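Transketolase (PDB 3L84) is a thiamine diphosphate-dependent enzyme of the transketolase family, combining two related thiamine diphosphate-binding-type domains with a C-terminal alpha/beta domain. Local coordinates at residues S43-H48 and Q226-T231; L56-L61 and G108-T113; A121-F126 and H144-L149. One frame throughout, in Å; residues are numbered along the deposited sequence. Where two conformers were deposited one is given.

All three contacts lie within the thiamine diphosphate-binding region, and interactions 2 and 3 share one parallel sheet, in which strands 60-63 and 146-151 are neighbours joined by an Arg60 O to Tyr147 N hydrogen bond of 2.9 Å. Interaction 1 is a small surface contact, a single lysine-to-histidine bond backed by water. Interaction 2 is buried yet strongly polar, a two-bond arginine-glutamate salt bridge with waters around it. Interaction 3, also buried, has no hydrogen bond across it and rests on apolar side chains, helix against strand. Tyr147 ties the outer contact to the sheet, since it touches His45, Leu46 and Lys228, while Asp59 links interaction 2 to the backbone of both Lys47 and Lys145.

Interaction 1 (S43-H48 and Q226-T231); sequences SYHLKH and QAKKST
His45 and Lys228 are the closest pair of the two backbones, yet their CA atoms stand 9.4 Å apart, so the contact is made entirely through side chains and a water. Both belong to the alpha/beta domain of the thiamine diphosphate-binding fold: 43-48 follows helix 30-42 and leads toward strand 60-63, whereas the segment 226-231 lies at helix 217-228. Within the latter, Lys229 N is bonded to Gln226 O and Ser230 N to Ala227 O, each bond spanning three residues. Lys228 extends toward the loop with a bend at its third torsion (chi3 65°), and its aliphatic part and the CB of His45 both lie against Tyr147 of strand 146-151. The ammonium group meets the imidazole at its edge: Lys228 NZ donates to His45 ND1 over 2.9 Å, only 8° out of the ring plane. The other ring nitrogen, His45 NE2, is hydrogen-bonded to Asn221 OD1 on helix 217-228. Two partners thus fix the ring's rotation, and the pattern is consistent with a neutral imidazole carrying its proton on NE2. A weak, long ion pair with Glu225 adds to the surroundings of the lysine. One water closes a second path between the segments, accepting from Lys228 NZ at 2.9 Å and donating to His45 O at 2.7 Å.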
# COMPACT_ATOMS: atom_id res chain seq x y z
N SER A 43 21.98 3.13 -26.54
CA SER A 43 22.10 4.49 -27.07
C SER A 43 22.00 4.56 -28.61
O SER A 43 21.61 5.59 -29.15
CB SER A 43 23.38 5.18 -26.60
OG SER A 43 24.53 4.67 -27.27
N TYR A 44 22.35 3.48 -29.30
CA TYR A 44 22.26 3.42 -30.77
C TYR A 44 20.87 3.13 -31.25
O TYR A 44 20.58 3.31 -32.43
CB TYR A 44 23.22 2.35 -31.30
CG TYR A 44 24.67 2.73 -31.19
CD1 TYR A 44 25.34 3.30 -32.27
CD2 TYR A 44 25.36 2.58 -29.99
CE1 TYR A 44 26.65 3.68 -32.17
CE2 TYR A 44 26.69 2.97 -29.88
CZ TYR A 44 27.33 3.51 -30.98
OH TYR A 44 28.65 3.89 -30.90
N HIS A 45 20.01 2.62 -30.37
CA HIS A 45 18.64 2.29 -30.73
C HIS A 45 17.62 3.36 -30.31
O HIS A 45 16.59 3.51 -30.96
CB HIS A 45 18.24 0.96 -30.08
CG HIS A 45 18.98 -0.21 -30.63
ND1 HIS A 45 18.47 -1.00 -31.64
CD2 HIS A 45 20.20 -0.71 -30.34
CE1 HIS A 45 19.35 -1.95 -31.93
NE2 HIS A 45 20.42 -1.78 -31.16
N LEU A 46 17.90 4.06 -29.23
CA LEU A 46 16.96 5.00 -28.65
C LEU A 46 16.75 6.17 -29.58
O LEU A 46 17.72 6.79 -30.06
CB LEU A 46 17.51 5.50 -27.31
CG LEU A 46 16.56 6.21 -26.37
CD1 LEU A 46 15.57 5.18 -25.81
CD2 LEU A 46 17.29 6.92 -25.26
N LYS A 47 15.48 6.48 -29.84
CA LYS A 47 15.11 7.61 -30.67
C LYS A 47 14.62 8.72 -29.73
O LYS A 47 13.64 8.54 -28.97
CB LYS A 47 14.01 7.17 -31.61
CG LYS A 47 13.56 8.20 -32.61
CD LYS A 47 12.25 7.76 -33.26
CE LYS A 47 11.10 7.82 -32.28
NZ LYS A 47 9.83 7.86 -32.96
N HIS A 48 15.32 9.83 -29.73
CA HIS A 48 15.07 10.92 -28.78
C HIS A 48 15.77 12.19 -29.24
O HIS A 48 16.75 12.13 -29.98
CB HIS A 48 15.53 10.51 -27.36
CG HIS A 48 17.00 10.30 -27.16
ND1 HIS A 48 17.80 9.42 -27.87
CD2 HIS A 48 17.80 10.84 -26.22
CE1 HIS A 48 19.04 9.47 -27.39
NE2 HIS A 48 19.06 10.32 -26.37
N GLN A 226 15.82 -8.02 -32.10
CA GLN A 226 14.72 -8.98 -32.00
C GLN A 226 13.54 -8.43 -31.18
O GLN A 226 12.37 -8.55 -31.59
CB GLN A 226 15.23 -10.26 -31.36
CG GLN A 226 14.22 -11.38 -31.29
CD GLN A 226 14.89 -12.72 -31.05
OE1 GLN A 226 16.12 -12.79 -30.85
NE2 GLN A 226 14.09 -13.79 -31.08
N ALA A 227 13.84 -7.81 -30.05
CA ALA A 227 12.80 -7.25 -29.20
C ALA A 227 11.97 -6.19 -29.94
O ALA A 227 10.76 -6.16 -29.78
CB ALA A 227 13.41 -6.65 -27.96
N LYS A 228 12.63 -5.37 -30.75
CA LYS A 228 11.95 -4.32 -31.50
C LYS A 228 10.95 -4.83 -32.53
O LYS A 228 10.03 -4.09 -32.91
CB LYS A 228 12.98 -3.37 -32.11
CG LYS A 228 13.67 -2.54 -31.05
CD LYS A 228 14.94 -1.88 -31.44
CE LYS A 228 14.78 -0.85 -32.50
NZ LYS A 228 16.12 -0.58 -33.25
N LYS A 229 11.12 -6.08 -32.95
CA LYS A 229 10.22 -6.72 -33.94
C LYS A 229 9.20 -7.64 -33.30
O LYS A 229 8.42 -8.26 -34.00
CB LYS A 229 11.01 -7.52 -35.00
CG LYS A 229 11.97 -6.71 -35.77
CD LYS A 229 12.54 -7.52 -36.90
CE LYS A 229 13.41 -8.66 -36.43
NZ LYS A 229 14.23 -9.16 -37.57
N SER A 230 9.19 -7.71 -31.97
CA SER A 230 8.32 -8.65 -31.26
C SER A 230 6.85 -8.29 -31.51
O SER A 230 6.49 -7.10 -31.64
CB SER A 230 8.64 -8.66 -29.76
OG SER A 230 7.90 -9.68 -29.12
N THR A 231 6.00 -9.30 -31.55
CA THR A 231 4.54 -9.04 -31.55
C THR A 231 3.94 -9.11 -30.12
O THR A 231 2.75 -9.04 -29.97
CB THR A 231 3.82 -10.00 -32.43
OG1 THR A 231 4.06 -11.31 -31.92
CG2 THR A 231 4.30 -9.85 -33.90
O HOH W 1 15.77 2.30 -33.27

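Interaction 2 (L56-L61 and G108-T113); sequences LNRDRL and GVEIAT
Arg58 and Glu110 meet in a side-on, two-bond salt bridge at the centre of this buried contact. Arg58 NE donates to Glu110 OE2 over 2.9 Å, almost straight at 176°, and Arg58 NH2 donates to Glu110 OE1 over the same 2.9 Å. Each oxygen uses its syn lone pair, and the guanidinium and carboxylate planes lie 17° apart, a nearly coplanar pairing that fixes both groups. The chains approach from opposite directions, Arg58 extended from CG to NE. In Glu110 the first torsion (chi1 -70°) sets CG anti to the carbonyl carbon and 3.3 Å from Leu61 O, and a bend at the second turns the carboxylate toward Arg58. One water donates to Glu110 OE2 at 2.6 Å and also joins Asp59 O and Leu61 N; a different one links the two backbones through Leu61 O and Glu110 N.

In the next shell, Arg60 crosses Glu110 at about a right angle and lays its NE 3.6 Å above the Arg58 guanidinium plane, over the centre. Its own guanidinium is anchored by backbone carbonyls. Arg60 NH1 and NH2 converge on Leu56 O from the same face, at 2.9 and 3.0 Å, and NH1 also reaches a lone pair of Arg58 O at 2.8 Å. Arg58 NH1 is bonded to Trp55 O.

Beyond these lies helix 391-404: Tyr404 makes a cation-pi contact with Arg60 and accepts a bond at its carbonyl, and Arg403 bonds Glu110 O. The contact therefore joins the start of edge strand 60-63 and the loop before helix 118-137 to a helix of the pyrimidine-binding region.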
# COMPACT_ATOMS: atom_id res chain seq x y z
N LEU A 56 6.73 14.38 -28.68
CA LEU A 56 5.68 13.42 -28.30
C LEU A 56 5.97 11.99 -28.72
O LEU A 56 5.53 11.07 -28.05
CB LEU A 56 4.35 13.86 -28.91
CG LEU A 56 3.12 13.14 -28.42
CD1 LEU A 56 2.85 13.40 -26.93
CD2 LEU A 56 1.92 13.62 -29.23
N ASN A 57 6.66 11.80 -29.84
CA ASN A 57 6.91 10.47 -30.38
C ASN A 57 8.31 9.94 -30.07
O ASN A 57 8.76 9.01 -30.72
CB ASN A 57 6.60 10.39 -31.89
CG ASN A 57 6.47 8.95 -32.39
OD1 ASN A 57 5.86 8.12 -31.75
ND2 ASN A 57 7.06 8.65 -33.55
N ARG A 58 8.97 10.53 -29.09
CA ARG A 58 10.23 9.98 -28.60
C ARG A 58 10.05 8.60 -27.98
O ARG A 58 9.00 8.30 -27.40
CB ARG A 58 10.85 10.91 -27.55
CG ARG A 58 10.10 10.95 -26.25
CD ARG A 58 10.56 12.09 -25.38
NE ARG A 58 9.93 12.07 -24.06
CZ ARG A 58 8.79 12.69 -23.81
NH1 ARG A 58 8.10 13.29 -24.76
NH2 ARG A 58 8.29 12.71 -22.59
N ASP A 59 11.07 7.76 -28.05
CA ASP A 59 11.09 6.59 -27.18
C ASP A 59 11.12 7.05 -25.72
O ASP A 59 11.76 8.06 -25.40
CB ASP A 59 12.32 5.73 -27.43
CG ASP A 59 12.32 5.03 -28.75
OD1 ASP A 59 11.26 4.87 -29.42
OD2 ASP A 59 13.42 4.62 -29.20
N ARG A 60 10.45 6.32 -24.85
CA ARG A 60 10.41 6.63 -23.42
C ARG A 60 11.34 5.63 -22.71
O ARG A 60 11.12 4.43 -22.77
CB ARG A 60 8.98 6.54 -22.83
CG ARG A 60 7.83 7.29 -23.54
CD ARG A 60 8.09 8.74 -23.56
NE ARG A 60 6.89 9.59 -23.77
CZ ARG A 60 6.35 9.90 -24.96
NH1 ARG A 60 6.81 9.36 -26.08
NH2 ARG A 60 5.35 10.79 -25.05
N LEU A 61 12.35 6.13 -22.00
CA LEU A 61 13.29 5.35 -21.24
C LEU A 61 12.96 5.51 -19.77
O LEU A 61 12.84 6.63 -19.29
CB LEU A 61 14.70 5.84 -21.50
CG LEU A 61 15.85 5.22 -20.72
CD1 LEU A 61 15.93 3.75 -21.01
CD2 LEU A 61 17.17 5.98 -21.05
N GLY A 108 14.81 15.50 -19.15
CA GLY A 108 15.20 14.21 -19.65
C GLY A 108 14.73 13.05 -18.79
O GLY A 108 14.69 11.94 -19.26
N VAL A 109 14.38 13.29 -17.52
CA VAL A 109 13.88 12.23 -16.65
C VAL A 109 12.39 12.04 -16.95
O VAL A 109 11.58 12.96 -16.79
CB VAL A 109 14.10 12.58 -15.19
CG1 VAL A 109 13.34 11.60 -14.30
CG2 VAL A 109 15.60 12.60 -14.84
N GLU A 110 12.01 10.85 -17.36
CA GLU A 110 10.64 10.64 -17.81
C GLU A 110 9.64 10.63 -16.67
O GLU A 110 8.50 11.08 -16.84
CB GLU A 110 10.53 9.34 -18.61
CG GLU A 110 11.23 9.40 -19.99
CD GLU A 110 10.58 10.32 -20.99
OE1 GLU A 110 9.43 10.75 -20.76
OE2 GLU A 110 11.25 10.58 -22.02
N ILE A 111 10.03 10.06 -15.56
CA ILE A 111 9.14 9.86 -14.43
C ILE A 111 10.00 9.65 -13.22
O ILE A 111 11.11 9.15 -13.33
CB ILE A 111 8.15 8.69 -14.72
CG1 ILE A 111 7.02 8.62 -13.69
CG2 ILE A 111 8.87 7.36 -14.77
CD1 ILE A 111 5.74 8.01 -14.25
N ALA A 112 9.56 10.12 -12.06
CA ALA A 112 10.29 9.91 -10.84
C ALA A 112 10.25 8.48 -10.45
O ALA A 112 9.18 7.87 -10.48
CB ALA A 112 9.71 10.80 -9.69
N THR A 113 11.39 7.90 -10.10
CA THR A 113 11.44 6.51 -9.66
C THR A 113 12.33 6.40 -8.45
O THR A 113 13.10 7.27 -8.13
CB THR A 113 11.94 5.54 -10.77
OG1 THR A 113 13.28 5.88 -11.12
CG2 THR A 113 11.01 5.55 -12.01
O HOH W 2 13.14 8.91 -22.59
O HOH W 3 6.17 10.93 -21.35
O HOH W 4 13.98 8.72 -17.92

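Interaction 3 (A121-F126 and H144-L149); sequences ANAVGF and HKIYCL
Ala123 and Phe126 are the residues through which helix 118-137 rests on strand 146-151, the helix-on-sheet packing of an alpha/beta fold. The helix lies on the long connection from strand 60-63 to its parallel neighbour 146-151, a beta-alpha-beta crossover, and the short segments run antiparallel at 176°. Their axes come within 8.3 Å of each other, a close spacing that fits the small residues at the point of nearest approach, where the CA atoms of Ala123 and Cys148 are 6.2 Å apart.

Along the helix, Ala121 faces away from the strand and touches Ile159 and Ala163 of helix 158-169. Ala123, two residues on, points at the sheet: its CB meets Cys148 CB at 3.6 Å. The thiol is anti to its own backbone N (chi1 179°), and this torsion brings SG alongside the same methyl, with Cys148 SG to Ala123 CB at 4.0 Å. Ile146 packs next to it, its CG2 at 3.9 Å from Ala123 CB and 3.5 Å from Ala123 O. Val124 turns back toward helix 158-169, against Ala163 and Ala167.

Phe126 closes the segment. With its first torsion at -77° its CB stays on Ile146, while the ring is carried off to Val62 of the neighbouring strand and to Ala400 and Arg403 of helix 391-404. Phe126 CB lies 3.9 Å from Ile146 CG1, and the end of that isoleucine branch, Ile146 CD1, comes to 4.1 Å from Phe126 O.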
# COMPACT_ATOMS: atom_id res chain seq x y z
N ALA A 121 5.73 -0.64 -13.59
CA ALA A 121 4.33 -0.32 -13.83
C ALA A 121 4.21 0.99 -14.61
O ALA A 121 3.33 1.13 -15.45
CB ALA A 121 3.56 -0.25 -12.49
N ASN A 122 5.05 1.99 -14.31
CA ASN A 122 5.03 3.24 -15.08
C ASN A 122 5.33 2.96 -16.56
O ASN A 122 4.68 3.53 -17.45
CB ASN A 122 6.10 4.21 -14.61
CG ASN A 122 5.94 4.66 -13.16
OD1 ASN A 122 4.80 4.83 -12.64
ND2 ASN A 122 7.06 4.88 -12.54
N ALA A 123 6.29 2.08 -16.82
CA ALA A 123 6.64 1.80 -18.19
C ALA A 123 5.50 1.11 -18.93
O ALA A 123 5.22 1.41 -20.09
CB ALA A 123 7.91 0.97 -18.25
N VAL A 124 4.83 0.17 -18.26
CA VAL A 124 3.61 -0.42 -18.83
C VAL A 124 2.60 0.68 -19.11
O VAL A 124 1.94 0.68 -20.15
CB VAL A 124 3.04 -1.49 -17.90
CG1 VAL A 124 1.60 -1.89 -18.32
CG2 VAL A 124 3.97 -2.72 -17.86
N GLY A 125 2.48 1.65 -18.19
CA GLY A 125 1.57 2.74 -18.43
C GLY A 125 1.94 3.62 -19.63
O GLY A 125 1.07 4.02 -20.39
N PHE A 126 3.22 3.91 -19.80
CA PHE A 126 3.65 4.65 -21.00
C PHE A 126 3.32 3.87 -22.26
O PHE A 126 2.96 4.48 -23.25
CB PHE A 126 5.15 4.96 -20.95
CG PHE A 126 5.55 6.09 -20.05
CD1 PHE A 126 4.98 7.33 -20.15
CD2 PHE A 126 6.55 5.91 -19.12
CE1 PHE A 126 5.36 8.41 -19.31
CE2 PHE A 126 6.93 6.96 -18.27
CZ PHE A 126 6.35 8.21 -18.38
N HIS A 144 6.57 4.75 -31.28
CA HIS A 144 7.82 4.69 -30.54
C HIS A 144 7.81 3.48 -29.58
O HIS A 144 6.81 2.77 -29.42
CB HIS A 144 7.99 6.00 -29.77
CG HIS A 144 6.95 6.20 -28.72
ND1 HIS A 144 7.04 5.64 -27.46
CD2 HIS A 144 5.76 6.85 -28.75
CE1 HIS A 144 5.98 5.99 -26.75
NE2 HIS A 144 5.18 6.72 -27.51
N LYS A 145 8.96 3.24 -28.98
CA LYS A 145 9.14 2.19 -27.98
C LYS A 145 9.13 2.76 -26.57
O LYS A 145 9.27 3.97 -26.36
CB LYS A 145 10.44 1.45 -28.24
CG LYS A 145 10.50 0.75 -29.58
CD LYS A 145 9.52 -0.41 -29.72
CE LYS A 145 9.60 -1.09 -31.09
NZ LYS A 145 8.57 -2.15 -31.19
N ILE A 146 9.00 1.85 -25.61
CA ILE A 146 9.14 2.12 -24.18
C ILE A 146 10.14 1.12 -23.66
O ILE A 146 9.91 -0.11 -23.77
CB ILE A 146 7.83 1.99 -23.42
CG1 ILE A 146 6.76 2.97 -23.95
CG2 ILE A 146 8.09 2.22 -21.92
CD1 ILE A 146 6.05 2.66 -25.24
N TYR A 147 11.29 1.60 -23.21
CA TYR A 147 12.37 0.78 -22.66
C TYR A 147 12.42 0.97 -21.16
O TYR A 147 12.45 2.10 -20.67
CB TYR A 147 13.73 1.20 -23.24
CG TYR A 147 13.90 0.96 -24.71
CD1 TYR A 147 14.20 -0.30 -25.21
CD2 TYR A 147 13.77 2.01 -25.62
CE1 TYR A 147 14.40 -0.50 -26.57
CE2 TYR A 147 13.93 1.81 -26.98
CZ TYR A 147 14.23 0.54 -27.46
OH TYR A 147 14.42 0.27 -28.82
N CYS A 148 12.41 -0.12 -20.41
CA CYS A 148 12.52 -0.03 -18.97
C CYS A 148 13.65 -0.89 -18.49
O CYS A 148 13.71 -2.08 -18.86
CB CYS A 148 11.23 -0.53 -18.34
SG CYS A 148 11.17 -0.51 -16.56
N LEU A 149 14.55 -0.33 -17.68
CA LEU A 149 15.58 -1.13 -17.02
C LEU A 149 15.14 -1.42 -15.61
O LEU A 149 14.74 -0.52 -14.89
CB LEU A 149 16.92 -0.39 -16.98
CG LEU A 149 17.79 -0.34 -18.23
CD1 LEU A 149 17.02 0.16 -19.46
CD2 LEU A 149 19.02 0.55 -17.92